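Local coordinates for lipoprotein (Mycoplasma mycoides subsp. capri, PDB 7ADK), which is probably a protease of the chymotrypsin-like PA clan that, with its partner MIB, promotes the dissociation of antibody from antigen, at residues 280-286 / 762-768; 713-717 / 800-805; 698-703 / 778-783; 472-476 / 673-678. One frame throughout, in Å; residues are numbered along the deposited sequence.

Contact 1: residues 280-286 / 762-768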
loop_
_atom_site.group_PDB
_atom_site.type_symbol
_atom_site.label_atom_id
_atom_site.label_comp_id
_atom_site.label_asym_id
_atom_site.label_seq_id
_atom_site.Cartn_x
_atom_site.Cartn_y
_atom_site.Cartn_z
ATOM N N THR B 280 1.395 0.313 23.842
ATOM C CA THR B 280 0.353 0.785 24.757
ATOM C C THR B 280 -1.021 0.968 24.093
ATOM O O THR B 280 -1.960 0.350 24.554
ATOM C CB THR B 280 0.776 2.060 25.489
ATOM O OG1 THR B 280 2.033 1.879 26.099
ATOM C CG2 THR B 280 -0.215 2.430 26.579
ATOM N N VAL B 281 -1.199 1.798 23.058
ATOM C CA VAL B 281 -2.557 2.267 22.650
ATOM C C VAL B 281 -3.217 1.530 21.484
ATOM O O VAL B 281 -4.340 1.062 21.616
ATOM C CB VAL B 281 -2.570 3.799 22.457
ATOM C CG1 VAL B 281 -3.767 4.342 21.679
ATOM C CG2 VAL B 281 -2.524 4.459 23.834
ATOM N N GLY B 282 -2.600 1.479 20.312
ATOM C CA GLY B 282 -3.184 0.888 19.101
ATOM C C GLY B 282 -2.965 -0.600 18.942
ATOM O O GLY B 282 -3.411 -1.241 18.002
ATOM N N LEU B 283 -2.232 -1.134 19.890
ATOM C CA LEU B 283 -1.854 -2.513 20.088
ATOM C C LEU B 283 -2.240 -2.821 21.521
ATOM O O LEU B 283 -2.157 -1.954 22.381
ATOM C CB LEU B 283 -0.348 -2.626 19.805
ATOM C CG LEU B 283 0.390 -3.880 20.292
ATOM C CD1 LEU B 283 1.789 -3.874 19.681
ATOM C CD2 LEU B 283 0.542 -3.922 21.813
ATOM N N ALA B 284 -2.678 -4.033 21.780
ATOM C CA ALA B 284 -3.274 -4.413 23.055
ATOM C C ALA B 284 -4.596 -3.746 23.463
ATOM O O ALA B 284 -5.419 -4.442 24.029
ATOM C CB ALA B 284 -2.249 -4.427 24.173
ATOM N N ARG B 285 -4.830 -2.459 23.216
ATOM C CA ARG B 285 -5.947 -1.732 23.831
ATOM C C ARG B 285 -7.006 -1.312 22.832
ATOM O O ARG B 285 -8.165 -1.686 22.987
ATOM C CB ARG B 285 -5.448 -0.542 24.663
ATOM C CG ARG B 285 -4.378 -0.884 25.697
ATOM C CD ARG B 285 -4.819 -1.788 26.832
ATOM N NE ARG B 285 -3.667 -2.049 27.713
ATOM C CZ ARG B 285 -2.896 -3.121 27.696
ATOM N NH1 ARG B 285 -3.331 -4.304 27.393
ATOM N NH2 ARG B 285 -1.635 -3.030 27.973
ATOM N N THR B 286 -6.650 -0.573 21.792
ATOM C CA THR B 286 -7.573 -0.241 20.690
ATOM C C THR B 286 -7.657 -1.404 19.734
ATOM O O THR B 286 -7.436 -1.286 18.532
ATOM C CB THR B 286 -7.252 1.054 19.960
ATOM O OG1 THR B 286 -7.007 2.015 20.948
ATOM C CG2 THR B 286 -8.452 1.506 19.129
ATOM N N SER B 762 -10.465 6.048 19.778
ATOM C CA SER B 762 -10.179 6.816 20.989
ATOM C C SER B 762 -9.023 7.786 20.792
ATOM O O SER B 762 -7.894 7.364 20.564
ATOM C CB SER B 762 -9.852 5.901 22.170
ATOM O OG SER B 762 -8.684 5.156 21.935
ATOM N N VAL B 763 -9.280 9.070 20.995
ATOM C CA VAL B 763 -8.261 10.049 21.320
ATOM C C VAL B 763 -7.860 9.841 22.769
ATOM O O VAL B 763 -8.721 9.787 23.645
ATOM C CB VAL B 763 -8.832 11.461 21.121
ATOM C CG1 VAL B 763 -7.828 12.566 21.388
ATOM C CG2 VAL B 763 -9.445 11.651 19.736
ATOM N N ARG B 764 -6.569 9.778 23.062
ATOM C CA ARG B 764 -6.035 9.664 24.423
ATOM C C ARG B 764 -4.993 10.713 24.691
ATOM O O ARG B 764 -4.556 11.395 23.787
ATOM C CB ARG B 764 -5.412 8.288 24.655
ATOM C CG ARG B 764 -6.299 7.182 24.134
ATOM C CD ARG B 764 -5.811 5.843 24.625
ATOM N NE ARG B 764 -6.593 4.795 23.985
ATOM C CZ ARG B 764 -6.668 3.542 24.317
ATOM N NH1 ARG B 764 -5.969 3.037 25.263
ATOM N NH2 ARG B 764 -7.477 2.784 23.673
ATOM N N THR B 765 -4.549 10.798 25.924
ATOM C CA THR B 765 -3.366 11.573 26.291
ATOM C C THR B 765 -2.364 10.752 27.095
ATOM O O THR B 765 -2.632 9.605 27.441
ATOM C CB THR B 765 -3.756 12.907 26.913
ATOM O OG1 THR B 765 -2.667 13.786 26.829
ATOM C CG2 THR B 765 -4.198 12.805 28.352
ATOM N N LYS B 766 -1.186 11.338 27.329
ATOM C CA LYS B 766 0.123 10.722 27.615
ATOM C C LYS B 766 0.148 9.462 28.472
ATOM O O LYS B 766 0.868 8.528 28.126
ATOM C CB LYS B 766 1.008 11.753 28.319
ATOM C CG LYS B 766 1.469 12.896 27.415
ATOM C CD LYS B 766 2.352 13.909 28.150
ATOM C CE LYS B 766 3.591 13.297 28.820
ATOM N NZ LYS B 766 4.426 14.308 29.499
ATOM N N ASP B 767 -0.573 9.432 29.591
ATOM C CA ASP B 767 -0.512 8.323 30.550
ATOM C C ASP B 767 -1.645 7.302 30.368
ATOM O O ASP B 767 -2.096 6.671 31.326
ATOM C CB ASP B 767 -0.361 8.838 31.982
ATOM C CG ASP B 767 -1.617 9.483 32.558
ATOM O OD1 ASP B 767 -2.157 10.431 31.950
ATOM O OD2 ASP B 767 -2.058 9.060 33.656
ATOM N N ASN B 768 -2.106 7.138 29.126
ATOM C CA ASN B 768 -3.212 6.273 28.731
ATOM C C ASN B 768 -4.557 6.717 29.330
ATOM O O ASN B 768 -5.329 5.918 29.865
ATOM C CB ASN B 768 -2.833 4.790 28.925
ATOM C CG ASN B 768 -3.565 3.846 28.011
ATOM O OD1 ASN B 768 -4.177 4.240 27.032
ATOM N ND2 ASN B 768 -3.528 2.565 28.267
#
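A buried arginine can organise polar and apolar neighbours at once, and the antiparallel hairpin formed by strands 761-765 and 769-778 gives a worked example. The family belongs to the PA clan, whose hallmark is a pair of β-barrels. Here the hairpin, part of the mixed sheet, meets the irregular loop 280-286, which leads into strand 289-293 of the antiparallel sheet. Along the hairpin, Ser762 comes first: its OG lies 3.7 Å from Thr286 OG1 and accepts bonds from Arg764, from NE at 3.0 Å and from NH2 at 3.2 Å. Val763 faces away from the loop. Arg764 then reaches across, with Val281 CG1 over one face of its guanidinium and Arg285 CB 3.7 Å from Arg764 NH1; Trp427 of strand 421-433 packs against it as well. The chain turns through Lys766 and Asp767, the latter salt-bridged to Lys769 and Lys594, and returns at Asn768, which has positive phi and points its side chain toward the loop. Asn768 OD1 accepts from Arg764 NH1 at 2.8 Å and touches Val281 CG2 at 3.6 Å. No hydrogen bond joins the two segments; side-chain packing does. Thr286 OG1 lies 2.9 Å from Arg764 NH2 at a poor angle, and its own hydrogen bond goes to Val281 O, also at 2.9 Å.

Contact 2: residues 713-717 / 800-805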
loop_
_atom_site.group_PDB
_atom_site.type_symbol
_atom_site.label_atom_id
_atom_site.label_comp_id
_atom_site.label_asym_id
_atom_site.label_seq_id
_atom_site.Cartn_x
_atom_site.Cartn_y
_atom_site.Cartn_z
ATOM N N THR B 713 -14.804 22.770 20.256
ATOM C CA THR B 713 -16.137 23.111 19.752
ATOM C C THR B 713 -17.279 22.671 20.657
ATOM O O THR B 713 -17.129 21.801 21.504
ATOM C CB THR B 713 -16.320 22.677 18.291
ATOM O OG1 THR B 713 -17.412 23.378 17.762
ATOM C CG2 THR B 713 -16.598 21.209 18.030
ATOM N N ASP B 714 -18.437 23.293 20.485
ATOM C CA ASP B 714 -19.708 22.822 21.034
ATOM C C ASP B 714 -20.537 22.366 19.834
ATOM O O ASP B 714 -20.818 23.142 18.918
ATOM C CB ASP B 714 -20.368 23.948 21.852
ATOM C CG ASP B 714 -21.804 23.695 22.346
ATOM O OD1 ASP B 714 -22.441 22.698 21.964
ATOM O OD2 ASP B 714 -22.319 24.555 23.111
ATOM N N ALA B 715 -20.848 21.072 19.797
ATOM C CA ALA B 715 -21.413 20.439 18.626
ATOM C C ALA B 715 -22.779 21.001 18.242
ATOM O O ALA B 715 -23.018 21.196 17.061
ATOM C CB ALA B 715 -21.519 18.948 18.866
ATOM N N PHE B 716 -23.686 21.306 19.171
ATOM C CA PHE B 716 -25.026 21.716 18.756
ATOM C C PHE B 716 -25.036 23.103 18.110
ATOM O O PHE B 716 -25.667 23.282 17.069
ATOM C CB PHE B 716 -26.028 21.554 19.891
ATOM C CG PHE B 716 -27.447 21.811 19.437
ATOM C CD1 PHE B 716 -28.158 20.812 18.758
ATOM C CD2 PHE B 716 -28.021 23.077 19.618
ATOM C CE1 PHE B 716 -29.433 21.082 18.235
ATOM C CE2 PHE B 716 -29.303 23.345 19.096
ATOM C CZ PHE B 716 -30.000 22.354 18.389
ATOM N N ILE B 717 -24.257 24.055 18.623
ATOM C CA ILE B 717 -24.131 25.398 18.030
ATOM C C ILE B 717 -23.376 25.400 16.681
ATOM O O ILE B 717 -23.418 26.407 15.981
ATOM C CB ILE B 717 -23.518 26.374 19.073
ATOM C CG1 ILE B 717 -24.365 26.452 20.359
ATOM C CG2 ILE B 717 -23.273 27.798 18.550
ATOM C CD1 ILE B 717 -25.781 27.003 20.187
ATOM N N PHE B 800 -26.712 33.175 23.786
ATOM C CA PHE B 800 -27.561 32.154 23.183
ATOM C C PHE B 800 -28.870 31.965 23.981
ATOM O O PHE B 800 -29.421 30.870 24.040
ATOM C CB PHE B 800 -26.727 30.866 23.039
ATOM C CG PHE B 800 -25.585 30.919 22.033
ATOM C CD1 PHE B 800 -24.251 30.896 22.468
ATOM C CD2 PHE B 800 -25.850 31.008 20.655
ATOM C CE1 PHE B 800 -23.190 30.972 21.551
ATOM C CE2 PHE B 800 -24.795 31.087 19.731
ATOM C CZ PHE B 800 -23.468 31.081 20.177
ATOM N N GLY B 801 -29.372 33.008 24.648
ATOM C CA GLY B 801 -30.620 32.960 25.405
ATOM C C GLY B 801 -30.494 32.144 26.683
ATOM O O GLY B 801 -29.648 32.435 27.524
ATOM N N ASP B 802 -31.329 31.121 26.850
ATOM C CA ASP B 802 -31.272 30.191 27.996
ATOM C C ASP B 802 -30.256 29.034 27.794
ATOM O O ASP B 802 -30.097 28.172 28.661
ATOM C CB ASP B 802 -32.686 29.663 28.285
ATOM C CG ASP B 802 -32.836 28.967 29.644
ATOM O OD1 ASP B 802 -32.199 29.399 30.631
ATOM O OD2 ASP B 802 -33.641 28.014 29.751
ATOM N N TYR B 803 -29.554 28.986 26.660
ATOM C CA TYR B 803 -28.627 27.907 26.297
ATOM C C TYR B 803 -27.275 27.954 27.030
ATOM O O TYR B 803 -26.692 29.009 27.271
ATOM C CB TYR B 803 -28.398 27.919 24.793
ATOM C CG TYR B 803 -27.485 26.818 24.299
ATOM C CD1 TYR B 803 -27.962 25.500 24.254
ATOM C CD2 TYR B 803 -26.147 27.105 23.944
ATOM C CE1 TYR B 803 -27.095 24.457 23.897
ATOM C CE2 TYR B 803 -25.289 26.064 23.575
ATOM C CZ TYR B 803 -25.753 24.736 23.576
ATOM O OH TYR B 803 -24.916 23.718 23.278
ATOM N N LYS B 804 -26.724 26.765 27.291
ATOM C CA LYS B 804 -25.432 26.490 27.925
ATOM C C LYS B 804 -24.845 25.189 27.365
ATOM O O LYS B 804 -25.599 24.327 26.937
ATOM C CB LYS B 804 -25.613 26.479 29.450
ATOM C CG LYS B 804 -26.745 25.589 30.009
ATOM C CD LYS B 804 -27.199 26.072 31.393
ATOM C CE LYS B 804 -28.061 27.346 31.298
ATOM N NZ LYS B 804 -28.148 28.081 32.577
ATOM N N LEU B 805 -23.519 25.026 27.378
ATOM C CA LEU B 805 -22.877 23.809 26.843
ATOM C C LEU B 805 -23.282 22.549 27.631
ATOM O O LEU B 805 -23.315 21.458 27.074
ATOM C CB LEU B 805 -21.347 23.998 26.775
ATOM C CG LEU B 805 -20.501 22.716 26.584
ATOM C CD1 LEU B 805 -20.750 22.019 25.257
ATOM C CD2 LEU B 805 -19.024 23.043 26.640
#
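Ile717 lays its CD1 methyl over the faces of two aromatic rings, 4.3 Å from the centroid of the Phe800 ring and 4.0 Å from that of Tyr803, so that a single group makes two CH-pi contacts. The setting is a strand-to-helix junction: strand 712-714, paired with strand 737-747 in the mixed sheet, runs straight into the short helix 715-719, with Asp714 at the N-cap position. Opposite it, the loop before strand 807-809 folds into a type II' beta turn from Phe800 to Tyr803. Gly801 supplies the positive phi this turn needs, Tyr803 N bonds to Phe800 O at 3.2 Å, and both Phe800 and Tyr803 point their side chains toward the junction. Further packing comes from Ile717 CG2 on Phe800 CZ at 3.7 Å and Ile717 CG1 on Tyr803 CE2 at 3.4 Å. The principle illustrated is that a capping residue can also bind at long range. Asp714 OD1 accepts a weak capping bond from Phe716 N at 3.4 Å, while OD2 takes the hydroxyls of Tyr796 and Tyr803, so the buried carboxylate is well satisfied. Leu805 covers its flank, its CD1 3.5 Å from Asp714 CG. The one hydrogen bond between the two segments is the short one from Tyr803 OH to Asp714 OD2, 2.7 Å long.

Contact 3: residues 698-703 / 778-783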
loop_
_atom_site.group_PDB
_atom_site.type_symbol
_atom_site.label_atom_id
_atom_site.label_comp_id
_atom_site.label_asym_id
_atom_site.label_seq_id
_atom_site.Cartn_x
_atom_site.Cartn_y
_atom_site.Cartn_z
ATOM N N SER B 698 -6.409 21.181 15.968
ATOM C CA SER B 698 -6.431 21.747 14.623
ATOM C C SER B 698 -6.778 23.240 14.606
ATOM O O SER B 698 -7.724 23.680 15.253
ATOM C CB SER B 698 -7.471 20.976 13.826
ATOM O OG SER B 698 -7.459 21.344 12.481
ATOM N N TYR B 699 -6.071 24.036 13.807
ATOM C CA TYR B 699 -6.368 25.454 13.552
ATOM C C TYR B 699 -7.388 25.603 12.395
ATOM O O TYR B 699 -7.303 26.516 11.582
ATOM C CB TYR B 699 -5.056 26.250 13.346
ATOM C CG TYR B 699 -4.172 26.512 14.563
ATOM C CD1 TYR B 699 -3.658 25.454 15.341
ATOM C CD2 TYR B 699 -3.802 27.834 14.891
ATOM C CE1 TYR B 699 -2.811 25.710 16.435
ATOM C CE2 TYR B 699 -2.937 28.096 15.970
ATOM C CZ TYR B 699 -2.442 27.031 16.749
ATOM O OH TYR B 699 -1.573 27.277 17.758
ATOM N N GLN B 700 -8.360 24.700 12.274
ATOM C CA GLN B 700 -9.518 24.849 11.385
ATOM C C GLN B 700 -10.519 25.883 11.942
ATOM O O GLN B 700 -10.904 25.799 13.107
ATOM C CB GLN B 700 -10.183 23.476 11.177
ATOM C CG GLN B 700 -10.662 23.240 9.744
ATOM C CD GLN B 700 -11.918 23.990 9.368
ATOM O OE1 GLN B 700 -12.950 23.891 9.999
ATOM N NE2 GLN B 700 -11.901 24.758 8.315
ATOM N N ILE B 701 -10.944 26.866 11.136
ATOM C CA ILE B 701 -11.877 27.912 11.587
ATOM C C ILE B 701 -13.331 27.425 11.583
ATOM O O ILE B 701 -14.094 27.736 12.491
ATOM C CB ILE B 701 -11.712 29.179 10.720
ATOM C CG1 ILE B 701 -10.309 29.803 10.824
ATOM C CG2 ILE B 701 -12.792 30.233 10.996
ATOM C CD1 ILE B 701 -9.975 30.456 12.150
ATOM N N GLY B 702 -13.731 26.652 10.577
ATOM C CA GLY B 702 -15.127 26.300 10.329
ATOM C C GLY B 702 -15.789 25.531 11.457
ATOM O O GLY B 702 -16.888 25.878 11.875
ATOM N N TYR B 703 -15.143 24.483 11.958
ATOM C CA TYR B 703 -15.669 23.669 13.054
ATOM C C TYR B 703 -15.493 24.280 14.456
ATOM O O TYR B 703 -16.195 23.870 15.379
ATOM C CB TYR B 703 -15.017 22.286 12.993
ATOM C CG TYR B 703 -15.453 21.397 11.849
ATOM C CD1 TYR B 703 -16.818 21.135 11.663
ATOM C CD2 TYR B 703 -14.511 20.768 11.022
ATOM C CE1 TYR B 703 -17.250 20.277 10.642
ATOM C CE2 TYR B 703 -14.937 19.901 10.000
ATOM C CZ TYR B 703 -16.309 19.662 9.798
ATOM O OH TYR B 703 -16.727 18.863 8.786
ATOM N N ASN B 778 -13.418 14.815 7.584
ATOM C CA ASN B 778 -13.462 15.726 6.461
ATOM C C ASN B 778 -12.060 15.840 5.856
ATOM O O ASN B 778 -11.216 16.606 6.307
ATOM C CB ASN B 778 -14.045 17.046 6.961
ATOM C CG ASN B 778 -14.282 18.038 5.851
ATOM O OD1 ASN B 778 -13.669 18.016 4.795
ATOM N ND2 ASN B 778 -15.180 18.953 6.062
ATOM N N GLU B 779 -11.788 15.047 4.817
ATOM C CA GLU B 779 -10.479 15.009 4.157
ATOM C C GLU B 779 -10.197 16.224 3.269
ATOM O O GLU B 779 -9.068 16.389 2.826
ATOM C CB GLU B 779 -10.272 13.664 3.438
ATOM C CG GLU B 779 -11.198 13.413 2.238
ATOM C CD GLU B 779 -10.891 12.083 1.523
ATOM O OE1 GLU B 779 -11.781 11.209 1.420
ATOM O OE2 GLU B 779 -9.777 11.889 0.987
ATOM N N THR B 780 -11.166 17.120 3.073
ATOM C CA THR B 780 -10.910 18.453 2.491
ATOM C C THR B 780 -10.509 19.468 3.575
ATOM O O THR B 780 -9.580 20.238 3.372
ATOM C CB THR B 780 -12.104 18.932 1.663
ATOM O OG1 THR B 780 -12.408 17.976 0.675
ATOM C CG2 THR B 780 -11.826 20.219 0.915
ATOM N N ALA B 781 -11.125 19.417 4.762
ATOM C CA ALA B 781 -10.672 20.134 5.961
ATOM C C ALA B 781 -9.329 19.620 6.499
ATOM O O ALA B 781 -8.641 20.328 7.230
ATOM C CB ALA B 781 -11.712 19.969 7.070
ATOM N N ARG B 782 -8.989 18.364 6.195
ATOM C CA ARG B 782 -7.845 17.630 6.731
ATOM C C ARG B 782 -7.942 17.426 8.255
ATOM O O ARG B 782 -6.936 17.327 8.945
ATOM C CB ARG B 782 -6.524 18.231 6.203
ATOM C CG ARG B 782 -6.579 18.626 4.715
ATOM C CD ARG B 782 -5.203 18.947 4.129
ATOM N NE ARG B 782 -5.330 19.608 2.818
ATOM C CZ ARG B 782 -5.169 20.886 2.552
ATOM N NH1 ARG B 782 -4.864 21.762 3.464
ATOM N NH2 ARG B 782 -5.316 21.331 1.344
ATOM N N THR B 783 -9.159 17.355 8.786
ATOM C CA THR B 783 -9.463 17.169 10.204
ATOM C C THR B 783 -10.806 16.450 10.343
ATOM O O THR B 783 -11.451 16.089 9.364
ATOM C CB THR B 783 -9.386 18.518 10.941
ATOM O OG1 THR B 783 -9.472 18.401 12.333
ATOM C CG2 THR B 783 -10.485 19.493 10.568
#
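A hairpin end can be braced from within and still meet a distant loop. Strands 769-778 and 783-792 of the mixed sheet are joined here by such an end, closed by a G1 beta bulge in which Arg782, with positive phi, and Thr783 both face Asn778. An Asx motif stiffens it: Asn778 OD1 accepts from Ala781 N at 2.9 Å. Most of the surface covered belongs to Thr783 and Tyr703. Thr783 turns its CG2 methyl to Gln700 CG, 3.8 Å away, and to the edge of the Tyr703 ring, 4.2 Å from CD2, while its hydroxyl bonds to Pro749 O. Tyr703 also meets Ala781, its CE2 lying 4.4 Å from Ala781 CB, and its ring makes a cation-pi contact with Lys250. Gln700, third in buried area, shapes the 698-703 loop: its OE1 accepts from Tyr703 N at 3.0 Å, and its NE2 bonds to Val251 O and to Tyr187 of helix 176-192. The same asparagine that braces the hairpin spans the gap, for Asn778 ND2 donates to Tyr703 OH at 3.1 Å with a nearly straight N-H...O angle of 176°.

Contact 4: residues 472-476 / 673-678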
loop_
_atom_site.group_PDB
_atom_site.type_symbol
_atom_site.label_atom_id
_atom_site.label_comp_id
_atom_site.label_asym_id
_atom_site.label_seq_id
_atom_site.Cartn_x
_atom_site.Cartn_y
_atom_site.Cartn_z
ATOM N N LYS B 472 6.714 -4.596 17.943
ATOM C CA LYS B 472 7.705 -3.592 18.381
ATOM C C LYS B 472 7.548 -2.237 17.677
ATOM O O LYS B 472 7.167 -2.159 16.511
ATOM C CB LYS B 472 9.125 -4.158 18.204
ATOM C CG LYS B 472 9.381 -5.344 19.140
ATOM C CD LYS B 472 10.745 -5.987 18.909
ATOM C CE LYS B 472 10.863 -7.231 19.795
ATOM N NZ LYS B 472 12.006 -8.079 19.404
ATOM N N VAL B 473 7.843 -1.159 18.401
ATOM C CA VAL B 473 7.752 0.228 17.911
ATOM C C VAL B 473 8.784 0.518 16.821
ATOM O O VAL B 473 9.823 -0.131 16.726
ATOM C CB VAL B 473 7.837 1.256 19.055
ATOM C CG1 VAL B 473 6.725 1.034 20.069
ATOM C CG2 VAL B 473 9.172 1.264 19.788
ATOM N N GLY B 474 8.478 1.487 15.965
ATOM C CA GLY B 474 9.281 1.864 14.805
ATOM C C GLY B 474 9.087 0.989 13.572
ATOM O O GLY B 474 9.413 1.425 12.477
ATOM N N GLN B 475 8.510 -0.204 13.710
ATOM C CA GLN B 475 8.143 -1.087 12.596
ATOM C C GLN B 475 7.028 -0.500 11.714
ATOM O O GLN B 475 6.114 0.159 12.212
ATOM C CB GLN B 475 7.740 -2.449 13.180
ATOM C CG GLN B 475 7.463 -3.521 12.121
ATOM C CD GLN B 475 7.241 -4.909 12.706
ATOM O OE1 GLN B 475 7.278 -5.163 13.898
ATOM N NE2 GLN B 475 7.008 -5.885 11.871
ATOM N N THR B 476 7.075 -0.806 10.413
ATOM C CA THR B 476 6.011 -0.514 9.437
ATOM C C THR B 476 5.385 -1.808 8.917
ATOM O O THR B 476 6.078 -2.685 8.402
ATOM C CB THR B 476 6.526 0.383 8.305
ATOM O OG1 THR B 476 6.830 1.637 8.851
ATOM C CG2 THR B 476 5.510 0.666 7.210
ATOM N N TYR B 673 6.945 7.271 7.016
ATOM C CA TYR B 673 6.320 6.025 6.544
ATOM C C TYR B 673 7.184 4.752 6.507
ATOM O O TYR B 673 6.832 3.758 7.136
ATOM C CB TYR B 673 5.643 6.259 5.186
ATOM C CG TYR B 673 4.871 5.045 4.688
ATOM C CD1 TYR B 673 3.878 4.486 5.506
ATOM C CD2 TYR B 673 5.167 4.438 3.452
ATOM C CE1 TYR B 673 3.211 3.319 5.119
ATOM C CE2 TYR B 673 4.497 3.260 3.065
ATOM C CZ TYR B 673 3.514 2.698 3.901
ATOM O OH TYR B 673 2.814 1.596 3.529
ATOM N N ASN B 674 8.305 4.762 5.792
ATOM C CA ASN B 674 9.247 3.636 5.709
ATOM C C ASN B 674 10.603 3.982 6.357
ATOM O O ASN B 674 11.640 3.419 6.009
ATOM C CB ASN B 674 9.342 3.174 4.235
ATOM C CG ASN B 674 8.417 2.024 3.890
ATOM O OD1 ASN B 674 8.210 1.099 4.651
ATOM N ND2 ASN B 674 7.889 1.994 2.692
ATOM N N LYS B 675 10.618 4.964 7.267
ATOM C CA LYS B 675 11.832 5.684 7.673
ATOM C C LYS B 675 12.249 5.456 9.131
ATOM O O LYS B 675 13.389 5.734 9.481
ATOM C CB LYS B 675 11.642 7.173 7.341
ATOM C CG LYS B 675 11.317 7.509 5.876
ATOM C CD LYS B 675 12.478 7.210 4.920
ATOM C CE LYS B 675 12.190 7.781 3.529
ATOM N NZ LYS B 675 13.359 7.687 2.633
ATOM N N LEU B 676 11.359 4.934 9.977
ATOM C CA LEU B 676 11.575 4.679 11.414
ATOM C C LEU B 676 12.230 3.313 11.721
ATOM O O LEU B 676 12.453 3.005 12.885
ATOM C CB LEU B 676 10.220 4.837 12.149
ATOM C CG LEU B 676 9.925 6.236 12.713
ATOM C CD1 LEU B 676 10.123 7.357 11.705
ATOM C CD2 LEU B 676 8.489 6.294 13.212
ATOM N N ILE B 677 12.545 2.487 10.717
ATOM C CA ILE B 677 13.049 1.118 10.920
ATOM C C ILE B 677 14.441 1.136 11.591
ATOM O O ILE B 677 15.438 1.549 10.998
ATOM C CB ILE B 677 13.065 0.315 9.588
ATOM C CG1 ILE B 677 11.812 0.466 8.691
ATOM C CG2 ILE B 677 13.321 -1.174 9.878
ATOM C CD1 ILE B 677 10.480 0.023 9.287
ATOM N N ASN B 678 14.527 0.653 12.830
ATOM C CA ASN B 678 15.762 0.528 13.616
ATOM C C ASN B 678 16.601 -0.718 13.252
ATOM O O ASN B 678 16.836 -1.599 14.082
ATOM C CB ASN B 678 15.439 0.661 15.117
ATOM C CG ASN B 678 14.300 -0.221 15.582
ATOM O OD1 ASN B 678 13.148 0.139 15.502
ATOM N ND2 ASN B 678 14.562 -1.384 16.076
#
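Where two irregular loops cross closely, a residue without a side chain can sit at the closest approach, as Gly474 does here. Lys472 opens a type II beta turn that ends at Gln475, and Val473 follows with its O 3.6 Å from Asn678 OD1. Gly474 then takes the positive-phi corner, its CA only 5.0 Å from Leu676 CA; a CB here would sit 2.9 Å from Asn678 OD1, a clash. Beyond Gln475, whose side chain points away, Thr476 supplies the polar tie, OG1 donating to Tyr673 O at 2.7 Å. Ile677 packs on the same backbone, its CD1 3.6 Å from Gly474 O and 3.7 Å from Thr476 N. Asn678 ND2 bonds to Asp460 of the immunoglobulin-blocking virulence protein chain, placing this crossing beside the partner subunit. Within the fold, it joins the loop connecting strands 461-467 and 486-493 of the antiparallel sheet to the long linker between helices 651-655 and 688-691.

Overall arrangement
Taken together, the four contacts illustrate how chemistry follows position. Contacts 1, 2 and 3 are buried and all draw on the mixed sheet; contact 4, only partly buried, lies on loops next to the partner chain, about 44 Å from contact 2 between centres and across the chain's centre from it. Contact 1 packs around an arginine hydrogen-bonded within its own segment, contact 2 combines aromatic packing with a buried carboxylate, and contact 3 depends on a braced hairpin end, whereas contact 4 combines close backbone approach with a hydroxyl-to-carbonyl hydrogen bond. Contacts 2 and 3 touch directly, through a probable hydrogen bond between Thr713 OG1 and Tyr703 O, 2.7 Å apart.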